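Local coordinates for acyl-CoA dehydrogenase (Bacillus anthracis, PDB 3OWA), which probably catalyses the FAD-dependent alpha,beta-dehydrogenation of acyl-CoA thioesters to the corresponding trans-2-enoyl-CoA products, at residues A[365-370]-A[409-415]; A[324-328]-A[360-364]; A[495-499]-A[546-550]. Numbering follows the deposited sequence.

Overall arrangement
Along the chain the three contacts close one after another, with no nesting and no crossing. Interaction 2 comes first, bringing helix 358-383 back against helix 305-336 across 31 intervening residues. The same helix runs straight on into 365-370, which interaction 1 joins to the start of helix 411-427 beside the FAD, 38 residues further along. Interaction 3 then pairs helices 490-520 and 526-554 in the second C-terminal helical region. The contacts touch: the side chains of N414 and S362 meet between interactions 1 and 2, and the R415-D498 salt bridge joins interactions 1 and 3, so the flavin-binding bundle and the added helical region are tied together.

Interaction 1: residues A[365-370]-A[409-415]; sequences KVFGSE and GTNEINR. With FAD (flavin-adenine dinucleotide), chain E.
A buried lysine amine set among backbone carbonyls and an asparagine is the striking feature here: K365 NZ donates to G409 O at 2.7 Å and to N411 OD1 at 2.8 Å, and also to the carbonyl of F407. The setting is the C-terminal helical bundle of the acyl-CoA dehydrogenase fold, where helical 365-370 faces the loop 409-410 and the first turn of helix 411-427. The axes of 365-370 and 411-415 run roughly antiparallel (145°, signed crossing -145°), 10.0 Å apart at their closest, with V366 and N411 CA atoms 5.5 Å from each other. G409 (phi/psi 90/126) must be glycine, since a CB would jam against the preceding carbonyl. T410 (chi1 p) is the N-cap: its OG1 accepts from I413 N at 3.2 Å and donates to the FAD ribose hydroxyl O2B at 2.7 Å, which in turn donates to E412 OE2 at 3.0 Å, so the helix start is also a cofactor site. I413 CD1 lies 3.8 Å from C5A of the adenine. N411 (chi1 m) is a knob among K365, V366, S369 and E370; its amide suits the place by accepting from K365 while ND2 donates to S369 OG at 3.0 Å. V366, branched and apolar, sets CG2 3.5 Å from N414 CB and CG1 over one face of the R415 guanidinium, 3.6 Å from CZ. R415, also salt-bridged to D498, meets E370 at its guanidinium edge: R415 NH1 to E370 OE1 2.7 Å and R415 NH2 to E370 OE2 2.9 Å. A water donates to E370 OE2 at 2.6 Å and accepts from N411 ND2 at 2.9 Å.

Interaction 2: residues A[324-328]-A[360-364]; sequences SVYRT and ECSLN
S324 opens a helix-helix contact in the C-terminal bundle of the acyl-CoA dehydrogenase fold, where helices 305-336 and 358-383 pack almost antiparallel: the axes of the two helical segments cross at -154° and approach to 9.7 Å. Small S324 (chi1 p) points its CB toward 360-364 while its hydroxyl hydrogen-bonds back to A320 O in its own helix. V325 (chi1 t) pairs with N364, their CA atoms 5.7 Å apart, and its CG2 packs 3.8 Å from N364 CG; the beta-branched valine presents a methyl to the N364 side chain (chi1 m). The Y326 side chain packs on helix 95-105, and R327 forms a salt bridge with E507. One turn on from S324, T328 (chi1 m) opposes E360, their CA atoms 6.2 Å apart. Threonine suits this spot, its hydroxyl hydrogen-bonded to Y504 OH and its methyl facing sulfur. T328 OG1 lies 3.5 Å from E360 CB, and T328 CG2 sits 4.2 Å from C361 SG.

Interaction 3: residues A[495-499]-A[546-550]; sequences NIADI and HAKET
H546 (chi1 m) leads 546-550 and points its CB toward 495-499, its CA 5.3 Å from that of N495. One face of its ring is covered by D498, whose CB makes a CH-pi contact 3.8 Å from the ring centroid of H546 and 26° off the normal; the carboxylate of D498 is engaged with R415 in a salt bridge. H546 ND1 gives N495 OD1 a weak hydrogen bond of 3.4 Å, and a water lies 2.7 Å from both H546 ND1 and N495 OD1 and donates to N495 OD1. H546 CB rests 3.7 Å from I499 CG1. The next residue, A547, is small enough for I499 CD1 to come within 4.2 Å of its CB, which also touches I470 and V474. Both segments are regular helix in the second C-terminal helical region of this acyl-CoA dehydrogenase, packed antiparallel with axes 9.5 Å apart and a signed crossing of -158°. A turn further on, E549 (chi1 t) extends so that OE1 accepts from N495 ND2 at 2.9 Å, and it packs against V578 of the second subunit. N495 (chi1 m) suits the position because its amide can donate and accept at once. T550 (chi1 m) donates from OG1 to the H546 carbonyl O at 2.9 Å, and the same OG1 accepts from N495 ND2 at 3.1 Å.

Interaction 1: residues A[365-370]-A[409-415]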
loop_
_atom_site.group_PDB
_atom_site.type_symbol
_atom_site.label_atom_id
_atom_site.label_comp_id
_atom_site.label_asym_id
_atom_site.label_seq_id
_atom_site.Cartn_x
_atom_site.Cartn_y
_atom_site.Cartn_z
ATOM N N LYS A 365 -7.651 -15.740 -0.885
ATOM C CA LYS A 365 -8.126 -14.459 -1.312
ATOM C C LYS A 365 -7.399 -13.308 -0.602
ATOM O O LYS A 365 -6.953 -12.356 -1.259
ATOM C CB LYS A 365 -9.643 -14.358 -1.138
ATOM C CG LYS A 365 -10.260 -13.130 -1.803
ATOM C CD LYS A 365 -10.376 -11.961 -0.862
ATOM C CE LYS A 365 -10.749 -10.729 -1.614
ATOM N NZ LYS A 365 -11.024 -9.542 -0.733
ATOM N N VAL A 366 -7.292 -13.389 0.731
ATOM C CA VAL A 366 -6.643 -12.351 1.490
ATOM C C VAL A 366 -5.152 -12.365 1.206
ATOM O O VAL A 366 -4.529 -11.315 0.975
ATOM C CB VAL A 366 -6.850 -12.518 3.034
ATOM C CG1 VAL A 366 -6.007 -11.452 3.788
ATOM C CG2 VAL A 366 -8.319 -12.422 3.398
ATOM N N PHE A 367 -4.560 -13.553 1.201
ATOM C CA PHE A 367 -3.104 -13.612 1.044
ATOM C C PHE A 367 -2.707 -13.165 -0.356
ATOM O O PHE A 367 -1.786 -12.380 -0.508
ATOM C CB PHE A 367 -2.594 -15.021 1.307
ATOM C CG PHE A 367 -1.102 -15.126 1.372
ATOM C CD1 PHE A 367 -0.433 -14.860 2.552
ATOM C CD2 PHE A 367 -0.372 -15.560 0.270
ATOM C CE1 PHE A 367 0.955 -14.972 2.626
ATOM C CE2 PHE A 367 1.012 -15.663 0.324
ATOM C CZ PHE A 367 1.684 -15.379 1.501
ATOM N N GLY A 368 -3.418 -13.648 -1.370
ATOM C CA GLY A 368 -3.126 -13.257 -2.764
ATOM C C GLY A 368 -3.313 -11.769 -3.012
ATOM O O GLY A 368 -2.479 -11.111 -3.639
ATOM N N SER A 369 -4.421 -11.214 -2.536
ATOM C CA SER A 369 -4.655 -9.797 -2.795
ATOM C C SER A 369 -3.595 -8.918 -2.096
ATOM O O SER A 369 -3.181 -7.891 -2.637
ATOM C CB SER A 369 -6.076 -9.429 -2.366
ATOM O OG SER A 369 -6.284 -9.644 -0.949
ATOM N N GLU A 370 -3.146 -9.313 -0.904
ATOM C CA GLU A 370 -2.091 -8.561 -0.179
ATOM C C GLU A 370 -0.696 -8.729 -0.750
ATOM O O GLU A 370 0.100 -7.792 -0.758
ATOM C CB GLU A 370 -2.086 -8.900 1.335
ATOM C CG GLU A 370 -3.387 -8.429 1.929
ATOM C CD GLU A 370 -3.389 -8.406 3.456
ATOM O OE1 GLU A 370 -2.632 -9.183 4.085
ATOM O OE2 GLU A 370 -4.178 -7.619 4.033
ATOM N N GLY A 409 -15.836 -10.195 -0.529
ATOM C CA GLY A 409 -15.704 -10.091 0.943
ATOM C C GLY A 409 -14.462 -9.239 1.193
ATOM O O GLY A 409 -13.385 -9.532 0.647
ATOM N N THR A 410 -14.591 -8.155 1.966
ATOM C CA THR A 410 -13.412 -7.325 2.256
ATOM C C THR A 410 -12.430 -8.231 2.981
ATOM O O THR A 410 -12.850 -9.204 3.616
ATOM C CB THR A 410 -13.755 -6.178 3.153
ATOM O OG1 THR A 410 -14.263 -6.712 4.381
ATOM C CG2 THR A 410 -14.879 -5.306 2.511
ATOM N N ASN A 411 -11.132 -7.935 2.925
ATOM C CA ASN A 411 -10.212 -8.758 3.668
ATOM C C ASN A 411 -10.508 -8.795 5.179
ATOM O O ASN A 411 -10.178 -9.778 5.861
ATOM C CB ASN A 411 -8.780 -8.337 3.395
ATOM C CG ASN A 411 -8.343 -8.733 2.001
ATOM O OD1 ASN A 411 -9.104 -9.386 1.277
ATOM N ND2 ASN A 411 -7.130 -8.375 1.621
ATOM N N GLU A 412 -11.148 -7.756 5.708
ATOM C CA GLU A 412 -11.522 -7.800 7.141
ATOM C C GLU A 412 -12.537 -8.932 7.374
ATOM O O GLU A 412 -12.426 -9.702 8.335
ATOM C CB GLU A 412 -12.169 -6.476 7.599
ATOM C CG GLU A 412 -11.182 -5.275 7.632
ATOM C CD GLU A 412 -10.696 -4.860 6.233
ATOM O OE1 GLU A 412 -9.463 -4.671 6.051
ATOM O OE2 GLU A 412 -11.557 -4.734 5.318
ATOM N N ILE A 413 -13.568 -8.980 6.530
ATOM C CA ILE A 413 -14.621 -9.957 6.729
ATOM C C ILE A 413 -14.049 -11.370 6.528
ATOM O O ILE A 413 -14.317 -12.283 7.324
ATOM C CB ILE A 413 -15.836 -9.681 5.782
ATOM C CG1 ILE A 413 -16.626 -8.448 6.259
ATOM C CG2 ILE A 413 -16.716 -10.935 5.642
ATOM C CD1 ILE A 413 -17.369 -8.629 7.580
ATOM N N ASN A 414 -13.265 -11.534 5.460
ATOM C CA ASN A 414 -12.568 -12.793 5.191
ATOM C C ASN A 414 -11.684 -13.255 6.341
ATOM O O ASN A 414 -11.601 -14.453 6.591
ATOM C CB ASN A 414 -11.719 -12.676 3.945
ATOM C CG ASN A 414 -12.491 -12.982 2.683
ATOM O OD1 ASN A 414 -12.934 -12.091 1.980
ATOM N ND2 ASN A 414 -12.648 -14.262 2.391
ATOM N N ARG A 415 -11.035 -12.323 7.038
ATOM C CA ARG A 415 -10.246 -12.645 8.217
ATOM C C ARG A 415 -11.117 -13.029 9.404
ATOM O O ARG A 415 -10.820 -14.003 10.092
ATOM C CB ARG A 415 -9.323 -11.486 8.634
ATOM C CG ARG A 415 -8.052 -11.380 7.764
ATOM C CD ARG A 415 -7.321 -10.048 8.044
ATOM N NE ARG A 415 -5.920 -10.130 7.621
ATOM C CZ ARG A 415 -5.363 -9.374 6.675
ATOM N NH1 ARG A 415 -4.071 -9.531 6.374
ATOM N NH2 ARG A 415 -6.080 -8.439 6.058
HETATM P PA FAD E . -19.040 -2.016 3.516
HETATM O O1A FAD E . -19.865 -0.783 3.784
HETATM O O2A FAD E . -19.743 -3.319 3.647
HETATM O O5B FAD E . -17.733 -2.022 4.403
HETATM C C5B FAD E . -17.034 -0.857 4.764
HETATM C C4B FAD E . -15.910 -1.182 5.738
HETATM O O4B FAD E . -16.436 -1.721 6.961
HETATM C C3B FAD E . -14.961 -2.220 5.148
HETATM O O3B FAD E . -13.619 -2.010 5.584
HETATM C C2B FAD E . -15.455 -3.484 5.805
HETATM O O2B FAD E . -14.464 -4.461 5.896
HETATM C C1B FAD E . -15.845 -2.985 7.173
HETATM N N9A FAD E . -16.811 -3.891 7.802
HETATM C C8A FAD E . -18.053 -4.243 7.340
HETATM N N7A FAD E . -18.630 -5.093 8.207
HETATM C C5A FAD E . -17.786 -5.274 9.239
HETATM C C6A FAD E . -17.871 -6.039 10.429
HETATM N N6A FAD E . -18.988 -6.700 10.756
HETATM N N1A FAD E . -16.803 -6.017 11.291
HETATM C C2A FAD E . -15.676 -5.258 11.014
HETATM N N3A FAD E . -15.606 -4.478 9.864
HETATM C C4A FAD E . -16.634 -4.503 8.986
HETATM N N1 FAD E . -21.150 -6.958 -6.032
HETATM C C2 FAD E . -21.881 -7.879 -6.748
HETATM O O2 FAD E . -22.723 -8.553 -6.195
HETATM N N3 FAD E . -21.692 -8.073 -8.101
HETATM C C4 FAD E . -20.782 -7.339 -8.793
HETATM O O4 FAD E . -20.644 -7.570 -10.006
HETATM C C4X FAD E . -20.022 -6.405 -8.083
HETATM N N5 FAD E . -19.114 -5.621 -8.767
HETATM C C5X FAD E . -18.396 -4.643 -8.095
HETATM C C6 FAD E . -17.487 -3.867 -8.822
HETATM C C7 FAD E . -16.781 -2.863 -8.169
HETATM C C7M FAD E . -15.808 -2.009 -8.955
HETATM C C8 FAD E . -17.006 -2.665 -6.789
HETATM C C8M FAD E . -16.292 -1.628 -5.983
HETATM C C9 FAD E . -17.875 -3.475 -6.066
HETATM C C9A FAD E . -18.584 -4.464 -6.703
HETATM N N10 FAD E . -19.451 -5.276 -5.989
HETATM C C10 FAD E . -20.207 -6.208 -6.689
HETATM C "C1'" FAD E . -19.727 -5.036 -4.511
HETATM C "C2'" FAD E . -18.521 -5.281 -3.597
HETATM O "O2'" FAD E . -17.919 -6.553 -3.671
HETATM C "C3'" FAD E . -18.706 -4.526 -2.117
HETATM O "O3'" FAD E . -18.001 -3.350 -2.306
HETATM C "C4'" FAD E . -18.256 -5.199 -1.072
HETATM O "O4'" FAD E . -18.954 -6.444 -1.072
HETATM C "C5'" FAD E . -18.180 -4.536 0.304
HETATM O "O5'" FAD E . -19.301 -3.703 0.438
HETATM P P FAD E . -19.221 -2.145 0.694
HETATM O O1P FAD E . -18.386 -1.580 -0.432
HETATM O O2P FAD E . -20.612 -1.584 0.786
HETATM O O3P FAD E . -18.379 -1.933 2.030
HETATM O O HOH W 1 -6.011 -6.118 3.019
#

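Interaction 2: residues A[324-328]-A[360-364]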
loop_
_atom_site.group_PDB
_atom_site.type_symbol
_atom_site.label_atom_id
_atom_site.label_comp_id
_atom_site.label_asym_id
_atom_site.label_seq_id
_atom_site.Cartn_x
_atom_site.Cartn_y
_atom_site.Cartn_z
ATOM N N SER A 324 0.278 -21.796 -2.373
ATOM C CA SER A 324 -0.891 -22.031 -1.552
ATOM C C SER A 324 -2.226 -21.985 -2.347
ATOM O O SER A 324 -3.185 -22.697 -2.015
ATOM C CB SER A 324 -0.912 -21.084 -0.328
ATOM O OG SER A 324 -0.973 -19.735 -0.731
ATOM N N VAL A 325 -2.279 -21.180 -3.408
ATOM C CA VAL A 325 -3.492 -21.118 -4.246
ATOM C C VAL A 325 -3.712 -22.429 -5.017
ATOM O O VAL A 325 -4.834 -22.944 -5.045
ATOM C CB VAL A 325 -3.509 -19.880 -5.203
ATOM C CG1 VAL A 325 -4.718 -19.893 -6.068
ATOM C CG2 VAL A 325 -3.543 -18.585 -4.393
ATOM N N TYR A 326 -2.673 -22.945 -5.672
ATOM C CA TYR A 326 -2.823 -24.180 -6.446
ATOM C C TYR A 326 -2.998 -25.416 -5.569
ATOM O O TYR A 326 -3.608 -26.380 -5.992
ATOM C CB TYR A 326 -1.699 -24.369 -7.474
ATOM C CG TYR A 326 -1.974 -23.548 -8.710
ATOM C CD1 TYR A 326 -1.345 -22.309 -8.914
ATOM C CD2 TYR A 326 -2.918 -23.976 -9.641
ATOM C CE1 TYR A 326 -1.650 -21.535 -10.058
ATOM C CE2 TYR A 326 -3.221 -23.233 -10.771
ATOM C CZ TYR A 326 -2.590 -22.010 -10.965
ATOM O OH TYR A 326 -2.902 -21.288 -12.082
ATOM N N ARG A 327 -2.499 -25.342 -4.344
ATOM C CA ARG A 327 -2.800 -26.326 -3.329
ATOM C C ARG A 327 -4.307 -26.384 -3.136
ATOM O O ARG A 327 -4.880 -27.455 -3.141
ATOM C CB ARG A 327 -2.115 -25.973 -2.009
ATOM C CG ARG A 327 -2.487 -26.888 -0.841
ATOM C CD ARG A 327 -1.620 -26.621 0.359
ATOM N NE ARG A 327 -1.895 -27.515 1.480
ATOM C CZ ARG A 327 -1.314 -27.428 2.676
ATOM N NH1 ARG A 327 -0.408 -26.480 2.936
ATOM N NH2 ARG A 327 -1.649 -28.295 3.618
ATOM N N THR A 328 -4.950 -25.231 -2.941
ATOM C CA THR A 328 -6.386 -25.203 -2.754
ATOM C C THR A 328 -7.135 -25.742 -3.986
ATOM O O THR A 328 -8.100 -26.519 -3.845
ATOM C CB THR A 328 -6.855 -23.762 -2.416
ATOM O OG1 THR A 328 -6.230 -23.341 -1.206
ATOM C CG2 THR A 328 -8.355 -23.697 -2.227
ATOM N N GLU A 360 -9.429 -22.428 3.330
ATOM C CA GLU A 360 -8.372 -22.261 2.354
ATOM C C GLU A 360 -8.725 -21.194 1.287
ATOM O O GLU A 360 -7.865 -20.414 0.891
ATOM C CB GLU A 360 -8.053 -23.627 1.712
ATOM C CG GLU A 360 -7.456 -24.646 2.712
ATOM C CD GLU A 360 -8.507 -25.480 3.498
ATOM O OE1 GLU A 360 -8.093 -26.508 4.067
ATOM O OE2 GLU A 360 -9.722 -25.114 3.552
ATOM N N CYS A 361 -9.980 -21.149 0.834
ATOM C CA CYS A 361 -10.411 -20.136 -0.166
ATOM C C CYS A 361 -10.274 -18.715 0.363
ATOM O O CYS A 361 -9.774 -17.818 -0.346
ATOM C CB CYS A 361 -11.876 -20.369 -0.601
ATOM S SG CYS A 361 -12.113 -21.886 -1.597
ATOM N N SER A 362 -10.723 -18.494 1.595
ATOM C CA SER A 362 -10.634 -17.173 2.228
ATOM C C SER A 362 -9.180 -16.781 2.457
ATOM O O SER A 362 -8.791 -15.639 2.191
ATOM C CB SER A 362 -11.400 -17.151 3.554
ATOM O OG SER A 362 -12.745 -16.758 3.338
ATOM N N LEU A 363 -8.365 -17.726 2.925
ATOM C CA LEU A 363 -6.926 -17.461 3.059
ATOM C C LEU A 363 -6.267 -17.047 1.746
ATOM O O LEU A 363 -5.450 -16.140 1.746
ATOM C CB LEU A 363 -6.151 -18.650 3.661
ATOM C CG LEU A 363 -6.632 -19.217 5.009
ATOM C CD1 LEU A 363 -5.807 -20.454 5.371
ATOM C CD2 LEU A 363 -6.632 -18.158 6.131
ATOM N N ASN A 364 -6.569 -17.753 0.667
ATOM C CA ASN A 364 -5.993 -17.464 -0.653
ATOM C C ASN A 364 -6.390 -16.082 -1.100
ATOM O O ASN A 364 -5.573 -15.318 -1.621
ATOM C CB ASN A 364 -6.517 -18.447 -1.698
ATOM C CG ASN A 364 -5.880 -19.835 -1.613
ATOM O OD1 ASN A 364 -4.847 -20.066 -0.960
ATOM N ND2 ASN A 364 -6.503 -20.763 -2.299
#

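Interaction 3: residues A[495-499]-A[546-550]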
loop_
_atom_site.group_PDB
_atom_site.type_symbol
_atom_site.label_atom_id
_atom_site.label_comp_id
_atom_site.label_asym_id
_atom_site.label_seq_id
_atom_site.Cartn_x
_atom_site.Cartn_y
_atom_site.Cartn_z
ATOM N N ASN A 495 -5.810 -11.527 14.428
ATOM C CA ASN A 495 -4.485 -12.112 14.750
ATOM C C ASN A 495 -4.427 -13.612 14.494
ATOM O O ASN A 495 -3.447 -14.126 13.938
ATOM C CB ASN A 495 -4.059 -11.821 16.208
ATOM C CG ASN A 495 -3.692 -10.368 16.433
ATOM O OD1 ASN A 495 -3.344 -9.650 15.493
ATOM N ND2 ASN A 495 -3.782 -9.924 17.680
ATOM N N ILE A 496 -5.489 -14.305 14.895
ATOM C CA ILE A 496 -5.577 -15.737 14.730
ATOM C C ILE A 496 -5.662 -16.042 13.238
ATOM O O ILE A 496 -4.944 -16.901 12.742
ATOM C CB ILE A 496 -6.804 -16.310 15.501
ATOM C CG1 ILE A 496 -6.568 -16.195 17.018
ATOM C CG2 ILE A 496 -7.078 -17.747 15.096
ATOM C CD1 ILE A 496 -7.812 -16.302 17.821
ATOM N N ALA A 497 -6.521 -15.310 12.537
ATOM C CA ALA A 497 -6.652 -15.445 11.082
ATOM C C ALA A 497 -5.342 -15.200 10.362
ATOM O O ALA A 497 -5.024 -15.925 9.422
ATOM C CB ALA A 497 -7.746 -14.523 10.549
ATOM N N ASP A 498 -4.572 -14.210 10.809
ATOM C CA ASP A 498 -3.261 -13.910 10.210
ATOM C C ASP A 498 -2.247 -15.015 10.505
ATOM O O ASP A 498 -1.440 -15.369 9.635
ATOM C CB ASP A 498 -2.726 -12.551 10.698
ATOM C CG ASP A 498 -3.610 -11.361 10.241
ATOM O OD1 ASP A 498 -4.414 -11.520 9.283
ATOM O OD2 ASP A 498 -3.499 -10.247 10.828
ATOM N N ILE A 499 -2.292 -15.565 11.725
ATOM C CA ILE A 499 -1.473 -16.718 12.022
ATOM C C ILE A 499 -1.784 -17.898 11.085
ATOM O O ILE A 499 -0.873 -18.522 10.524
ATOM C CB ILE A 499 -1.565 -17.170 13.523
ATOM C CG1 ILE A 499 -0.924 -16.117 14.413
ATOM C CG2 ILE A 499 -0.870 -18.538 13.696
ATOM C CD1 ILE A 499 -1.168 -16.305 15.906
ATOM N N HIS A 546 2.049 -11.770 16.165
ATOM C CA HIS A 546 0.587 -11.894 16.290
ATOM C C HIS A 546 0.202 -12.664 17.553
ATOM O O HIS A 546 -0.785 -12.323 18.202
ATOM C CB HIS A 546 -0.033 -12.589 15.071
ATOM C CG HIS A 546 -0.049 -11.731 13.844
ATOM N ND1 HIS A 546 -0.505 -10.433 13.859
ATOM C CD2 HIS A 546 0.329 -11.982 12.568
ATOM C CE1 HIS A 546 -0.403 -9.920 12.644
ATOM N NE2 HIS A 546 0.101 -10.840 11.841
ATOM N N ALA A 547 0.970 -13.708 17.864
ATOM C CA ALA A 547 0.702 -14.516 19.057
ATOM C C ALA A 547 0.938 -13.721 20.330
ATOM O O ALA A 547 0.106 -13.744 21.221
ATOM C CB ALA A 547 1.534 -15.810 19.050
ATOM N N LYS A 548 2.067 -13.017 20.403
ATOM C CA LYS A 548 2.381 -12.154 21.547
ATOM C C LYS A 548 1.282 -11.145 21.831
ATOM O O LYS A 548 0.861 -11.013 22.978
ATOM C CB LYS A 548 3.693 -11.377 21.336
ATOM C CG LYS A 548 4.944 -12.199 21.547
ATOM C CD LYS A 548 6.185 -11.300 21.646
ATOM C CE LYS A 548 7.474 -12.120 21.436
ATOM N NZ LYS A 548 8.698 -11.409 21.944
ATOM N N GLU A 549 0.836 -10.427 20.794
ATOM C CA GLU A 549 -0.237 -9.437 20.944
ATOM C C GLU A 549 -1.519 -10.079 21.466
ATOM O O GLU A 549 -2.200 -9.521 22.331
ATOM C CB GLU A 549 -0.540 -8.682 19.622
ATOM C CG GLU A 549 -1.598 -7.573 19.823
ATOM C CD GLU A 549 -1.916 -6.767 18.554
ATOM O OE1 GLU A 549 -2.533 -7.308 17.618
ATOM O OE2 GLU A 549 -1.566 -5.570 18.500
ATOM N N THR A 550 -1.840 -11.258 20.947
ATOM C CA THR A 550 -3.028 -11.972 21.412
ATOM C C THR A 550 -2.890 -12.473 22.861
ATOM O O THR A 550 -3.843 -12.381 23.622
ATOM C CB THR A 550 -3.383 -13.112 20.495
ATOM O OG1 THR A 550 -3.525 -12.603 19.163
ATOM C CG2 THR A 550 -4.703 -13.733 20.929
HETATM O O HOH W 2 -0.971 -8.298 15.472
#